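Local structure of nicotinamide-nucleotide adenylyltransferase NadR family / Ribosylnicotinamide kinase (6GYE) at residues A130-K133 with K134-A138; A362-A365 with V366-Y369. The protein binds nicotinamide riboside and probably phosphorylates it, and may adenylylate the resulting mononucleotide on the way to NAD+. All coordinates share one frame; numbering follows the deposited sequence.

Contact 1 of 2, residues A130-K133 with K134-A138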
ATOM      1  N   ALA A 130      -7.696 -32.727 -11.703  1.00 82.84           N
ATOM      2  CA  ALA A 130      -8.625 -33.785 -12.097  1.00 87.09           C
ATOM      3  C   ALA A 130      -9.920 -33.208 -12.654  1.00 89.06           C
ATOM      4  O   ALA A 130     -10.461 -33.733 -13.637  1.00 91.44           O
ATOM      5  CB  ALA A 130      -8.906 -34.721 -10.919  1.00 83.06           C
ATOM      6  N   GLU A 131     -10.446 -32.150 -12.026  1.00 87.37           N
ATOM      7  CA  GLU A 131     -11.695 -31.558 -12.498  1.00 87.75           C
ATOM      8  C   GLU A 131     -11.505 -30.880 -13.849  1.00 86.93           C
ATOM      9  O   GLU A 131     -12.394 -30.922 -14.708  1.00 87.83           O
ATOM     10  CB  GLU A 131     -12.236 -30.564 -11.464  1.00 84.60           C
ATOM     11  CG  GLU A 131     -12.613 -31.190 -10.120  1.00 94.84           C
ATOM     12  CD  GLU A 131     -13.694 -32.285 -10.220  1.00103.53           C
ATOM     13  OE1 GLU A 131     -13.829 -33.077  -9.261  1.00104.34           O
ATOM     14  OE2 GLU A 131     -14.399 -32.363 -11.251  1.00106.08           O
ATOM     15  N   LEU A 132     -10.346 -30.268 -14.061  1.00 82.13           N
ATOM     16  CA  LEU A 132     -10.069 -29.637 -15.343  1.00 77.28           C
ATOM     17  C   LEU A 132      -9.936 -30.674 -16.458  1.00 82.75           C
ATOM     18  O   LEU A 132     -10.489 -30.495 -17.552  1.00 85.62           O
ATOM     19  CB  LEU A 132      -8.812 -28.787 -15.223  1.00 75.45           C
ATOM     20  CG  LEU A 132      -8.612 -27.688 -16.249  1.00 73.40           C
ATOM     21  CD1 LEU A 132      -9.906 -26.936 -16.454  1.00 75.49           C
ATOM     22  CD2 LEU A 132      -7.560 -26.751 -15.699  1.00 68.45           C
ATOM     23  N   LYS A 133      -9.201 -31.767 -16.205  1.00 74.84           N
ATOM     24  CA  LYS A 133      -8.965 -32.764 -17.249  1.00 84.05           C
ATOM     25  C   LYS A 133     -10.262 -33.368 -17.783  1.00 88.82           C
ATOM     26  O   LYS A 133     -10.303 -33.813 -18.935  1.00 91.82           O
ATOM     27  CB  LYS A 133      -8.035 -33.873 -16.742  1.00 93.50           C
ATOM     28  CG  LYS A 133      -6.556 -33.601 -16.989  1.00 99.63           C
ATOM     29  CD  LYS A 133      -5.661 -34.282 -15.958  1.00101.62           C
ATOM     30  CE  LYS A 133      -5.854 -35.773 -15.937  1.00103.33           C
ATOM     31  NZ  LYS A 133      -5.048 -36.404 -14.856  1.00106.55           N
ATOM     32  N   LYS A 134     -11.310 -33.448 -16.957  1.00 90.60           N
ATOM     33  CA  LYS A 134     -12.595 -33.967 -17.424  1.00 90.30           C
ATOM     34  C   LYS A 134     -13.376 -32.986 -18.299  1.00 83.98           C
ATOM     35  O   LYS A 134     -14.354 -33.395 -18.928  1.00 91.62           O
ATOM     36  CB  LYS A 134     -13.465 -34.383 -16.236  1.00 93.48           C
ATOM     37  CG  LYS A 134     -12.863 -35.459 -15.351  1.00108.04           C
ATOM     38  CD  LYS A 134     -13.826 -35.862 -14.234  1.00118.10           C
ATOM     39  CE  LYS A 134     -14.253 -34.644 -13.424  1.00126.44           C
ATOM     40  NZ  LYS A 134     -15.242 -34.976 -12.364  1.00132.57           N
ATOM     41  N   ARG A 135     -12.987 -31.714 -18.360  1.00 80.62           N
ATOM     42  CA  ARG A 135     -13.834 -30.683 -18.951  1.00 81.04           C
ATOM     43  C   ARG A 135     -13.152 -29.934 -20.092  1.00 85.17           C
ATOM     44  O   ARG A 135     -13.530 -28.798 -20.387  1.00 86.38           O
ATOM     45  CB  ARG A 135     -14.305 -29.698 -17.879  1.00 77.60           C
ATOM     46  CG  ARG A 135     -15.289 -30.302 -16.877  1.00 86.78           C
ATOM     47  CD  ARG A 135     -15.484 -29.368 -15.692  1.00 90.54           C
ATOM     48  NE  ARG A 135     -16.513 -29.834 -14.766  1.00 95.90           N
ATOM     49  CZ  ARG A 135     -16.310 -30.754 -13.827  1.00 97.07           C
ATOM     50  NH1 ARG A 135     -15.123 -31.330 -13.695  1.00 96.84           N
ATOM     51  NH2 ARG A 135     -17.294 -31.100 -13.014  1.00 99.83           N
ATOM     52  N   PHE A 136     -12.170 -30.542 -20.747  1.00 88.87           N
ATOM     53  CA  PHE A 136     -11.599 -29.938 -21.943  1.00 87.21           C
ATOM     54  C   PHE A 136     -12.667 -29.846 -23.031  1.00 90.58           C
ATOM     55  O   PHE A 136     -13.268 -30.869 -23.389  1.00 99.77           O
ATOM     56  CB  PHE A 136     -10.416 -30.761 -22.448  1.00 85.50           C
ATOM     57  CG  PHE A 136      -9.232 -30.760 -21.528  1.00 85.14           C
ATOM     58  CD1 PHE A 136      -9.030 -29.722 -20.636  1.00 91.37           C
ATOM     59  CD2 PHE A 136      -8.307 -31.784 -21.577  1.00 81.08           C
ATOM     60  CE1 PHE A 136      -7.939 -29.714 -19.802  1.00 88.90           C
ATOM     61  CE2 PHE A 136      -7.213 -31.783 -20.750  1.00 85.91           C
ATOM     62  CZ  PHE A 136      -7.025 -30.745 -19.860  1.00 87.78           C
ATOM     63  N   PRO A 137     -12.920 -28.666 -23.587  1.00 88.01           N
ATOM     64  CA  PRO A 137     -13.931 -28.539 -24.638  1.00 89.86           C
ATOM     65  C   PRO A 137     -13.390 -28.923 -26.006  1.00 96.02           C
ATOM     66  O   PRO A 137     -12.181 -28.946 -26.254  1.00 91.86           O
ATOM     67  CB  PRO A 137     -14.307 -27.055 -24.598  1.00 83.46           C
ATOM     68  CG  PRO A 137     -13.175 -26.356 -23.889  1.00 80.56           C
ATOM     69  CD  PRO A 137     -12.214 -27.395 -23.353  1.00 87.84           C
ATOM     70  N   ALA A 138     -14.331 -29.247 -26.895  1.00103.29           N
ATOM     71  CA  ALA A 138     -14.023 -29.579 -28.285  1.00103.46           C
ATOM     72  C   ALA A 138     -14.040 -28.288 -29.095  1.00108.80           C
ATOM     73  O   ALA A 138     -14.976 -27.991 -29.839  1.00113.80           O
ATOM     74  CB  ALA A 138     -15.012 -30.601 -28.824  1.00 99.69           C
TER
HETATM   75  O   HOH W   1     -11.851 -33.542 -21.323  1.00 75.57           O
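E131 OE2 receives two cationic side chains, K134 and R135, three and four residues on. R135 NH1 donates to it at 2.8 Å, on the lone pair anti to the other carboxylate oxygen, while K134 NZ, 3.0 Å away, meets the same OE2 on its syn side, 30° out of the carboxylate plane. R135 NH1 also bonds to the backbone E131 O, 2.9 Å away and nearly in the guanidinium plane, so one nitrogen grips main chain and side chain. E131, K134 and R135 thus form a salt-bridge network. With the arginine chain extended from CG to NE (chi3 174°), the guanidinium lies alongside E131. A leucine here would probably leave E131 O without this donor and E131 OE2 with K134 as its remaining cation within the turn. The chain passes here into the loop before strand 142-147; R135 N closes a turn on L132 O at 2.9 Å, and a water links K133 O weakly to F136 N. F136 folds back, one ring face under K133 CA in a CH-pi contact (4.1 Å to the centroid), and its CE1 lies 4.1 Å from L132 CG. Further out, D98 of helix 95-110 makes a salt bridge with R135 NE.

Contact 2 of 2, residues A362-A365 with V366-Y369; sequences AIDA and VHEY
Y369 sits one turn beyond A365, and its backbone N donates to A365 O at 3.0 Å. The tyrosine CB lies 3.6 Å from that same A365 O, and ring atom CD1 comes to 3.3 Å from it, so the carbonyl meets the ring edge. With chi1 at -81°, CG stands beside the backbone N, which keeps this edge against the preceding turn. The ring then leaves the helix: it touches L296 of strand 296-300, and its OH makes a weak hydrogen bond to D338 O. The other three i to i+4 bonds follow the alpha-helical pattern of helix 358-370, with V366 N to A362 O the shortest at 2.8 Å. V366 CG2 rests 3.3 Å from A362 O. On the apolar side, A362 and A365 pack on L298 of the parallel sheet in the P-loop NTPase-type domain, and I363 on L200 of helix 193-203. D364 and E368 share another side, where OD1 and OE2 approach to 4.2 Å; D364 OD2 bonds to Y355 OH and H367 ND1 to V372 O. The two carboxylates, if both ionised, would repel mildly, and the hydrogen bond with Y355 OH is likely to offset part of D364's charge.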
ATOM      1  N   ALA A 362      10.880   7.865  21.374  1.00 49.70           N
ATOM      2  CA  ALA A 362      10.289   7.676  20.053  1.00 53.15           C
ATOM      3  C   ALA A 362      10.837   6.434  19.353  1.00 50.54           C
ATOM      4  O   ALA A 362      10.079   5.690  18.725  1.00 51.58           O
ATOM      5  CB  ALA A 362      10.524   8.922  19.191  1.00 47.04           C
ATOM      6  N   ILE A 363      12.157   6.222  19.398  1.00 48.57           N
ATOM      7  CA  ILE A 363      12.717   5.079  18.681  1.00 44.62           C
ATOM      8  C   ILE A 363      12.258   3.777  19.335  1.00 50.53           C
ATOM      9  O   ILE A 363      12.047   2.772  18.651  1.00 60.24           O
ATOM     10  CB  ILE A 363      14.258   5.195  18.580  1.00 44.65           C
ATOM     11  CG1 ILE A 363      14.787   4.291  17.475  1.00 40.50           C
ATOM     12  CG2 ILE A 363      14.971   4.873  19.933  1.00 42.60           C
ATOM     13  CD1 ILE A 363      14.391   4.725  16.061  1.00 49.78           C
ATOM     14  N   ASP A 364      12.041   3.786  20.652  1.00 45.59           N
ATOM     15  CA  ASP A 364      11.430   2.632  21.304  1.00 52.03           C
ATOM     16  C   ASP A 364       9.982   2.448  20.860  1.00 55.10           C
ATOM     17  O   ASP A 364       9.529   1.314  20.645  1.00 53.20           O
ATOM     18  CB  ASP A 364      11.518   2.775  22.824  1.00 53.58           C
ATOM     19  CG  ASP A 364      11.205   1.473  23.556  1.00 64.12           C
ATOM     20  OD1 ASP A 364      11.773   0.422  23.171  1.00 65.52           O
ATOM     21  OD2 ASP A 364      10.416   1.506  24.534  1.00 63.13           O
ATOM     22  N   ALA A 365       9.234   3.546  20.722  1.00 46.84           N
ATOM     23  CA  ALA A 365       7.871   3.421  20.226  1.00 52.49           C
ATOM     24  C   ALA A 365       7.878   2.881  18.806  1.00 48.21           C
ATOM     25  O   ALA A 365       7.047   2.037  18.455  1.00 54.12           O
ATOM     26  CB  ALA A 365       7.134   4.759  20.310  1.00 51.50           C
ATOM     27  N   VAL A 366       8.848   3.311  17.990  1.00 51.76           N
ATOM     28  CA  VAL A 366       9.003   2.740  16.650  1.00 49.37           C
ATOM     29  C   VAL A 366       9.214   1.235  16.738  1.00 53.49           C
ATOM     30  O   VAL A 366       8.573   0.453  16.020  1.00 51.42           O
ATOM     31  CB  VAL A 366      10.151   3.432  15.896  1.00 50.02           C
ATOM     32  CG1 VAL A 366      10.471   2.699  14.588  1.00 44.94           C
ATOM     33  CG2 VAL A 366       9.767   4.889  15.582  1.00 46.77           C
ATOM     34  N   HIS A 367      10.086   0.807  17.649  1.00 51.75           N
ATOM     35  CA  HIS A 367      10.328  -0.620  17.845  1.00 56.73           C
ATOM     36  C   HIS A 367       9.043  -1.370  18.194  1.00 55.95           C
ATOM     37  O   HIS A 367       8.716  -2.378  17.561  1.00 53.99           O
ATOM     38  CB  HIS A 367      11.372  -0.845  18.939  1.00 50.51           C
ATOM     39  CG  HIS A 367      11.512  -2.284  19.311  1.00 62.31           C
ATOM     40  ND1 HIS A 367      11.998  -3.230  18.433  1.00 64.15           N
ATOM     41  CD2 HIS A 367      11.158  -2.955  20.431  1.00 59.91           C
ATOM     42  CE1 HIS A 367      11.957  -4.419  19.005  1.00 59.68           C
ATOM     43  NE2 HIS A 367      11.457  -4.279  20.219  1.00 59.84           N
ATOM     44  N   GLU A 368       8.288  -0.879  19.183  1.00 55.12           N
ATOM     45  CA  GLU A 368       7.077  -1.586  19.596  1.00 57.73           C
ATOM     46  C   GLU A 368       6.020  -1.633  18.491  1.00 64.29           C
ATOM     47  O   GLU A 368       5.276  -2.609  18.402  1.00 69.55           O
ATOM     48  CB  GLU A 368       6.482  -0.958  20.856  1.00 65.24           C
ATOM     49  CG  GLU A 368       7.394  -0.942  22.074  1.00 84.86           C
ATOM     50  CD  GLU A 368       7.702  -2.347  22.615  1.00103.10           C
ATOM     51  OE1 GLU A 368       6.878  -3.275  22.419  1.00107.02           O
ATOM     52  OE2 GLU A 368       8.767  -2.522  23.252  1.00106.95           O
ATOM     53  N   TYR A 369       5.930  -0.615  17.640  1.00 60.89           N
ATOM     54  CA  TYR A 369       4.825  -0.571  16.684  1.00 61.31           C
ATOM     55  C   TYR A 369       5.179  -1.130  15.312  1.00 71.34           C
ATOM     56  O   TYR A 369       4.268  -1.390  14.523  1.00 75.11           O
ATOM     57  CB  TYR A 369       4.314   0.865  16.507  1.00 57.18           C
ATOM     58  CG  TYR A 369       3.361   1.343  17.580  1.00 60.97           C
ATOM     59  CD1 TYR A 369       3.818   1.707  18.848  1.00 54.38           C
ATOM     60  CD2 TYR A 369       1.999   1.454  17.316  1.00 62.04           C
ATOM     61  CE1 TYR A 369       2.933   2.149  19.830  1.00 57.06           C
ATOM     62  CE2 TYR A 369       1.107   1.892  18.290  1.00 62.88           C
ATOM     63  CZ  TYR A 369       1.572   2.238  19.543  1.00 64.53           C
ATOM     64  OH  TYR A 369       0.665   2.674  20.495  1.00 64.54           O
TER

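How the contacts relate
Contact 1 comes first along the chain, and the two lie on opposite sides of its centre, 55 Å apart between centres and about 41 Å between nearest atoms, with no touch. Residues 130-138 leave helix 126-133 for strand 142-147, an outermost strand of the five-stranded parallel sheet. Residues 362-369 belong to helix 358-370, which packs against the four-stranded parallel sheet of the P-loop-type region. They therefore share neither sheet nor helix: contact 1 is a surface turn on the N-terminal sheet, contact 2 a partly buried helix face on the C-terminal one. This separation is consistent with two separate parts of the chain, the P-loop-type one probably carrying the kinase activity.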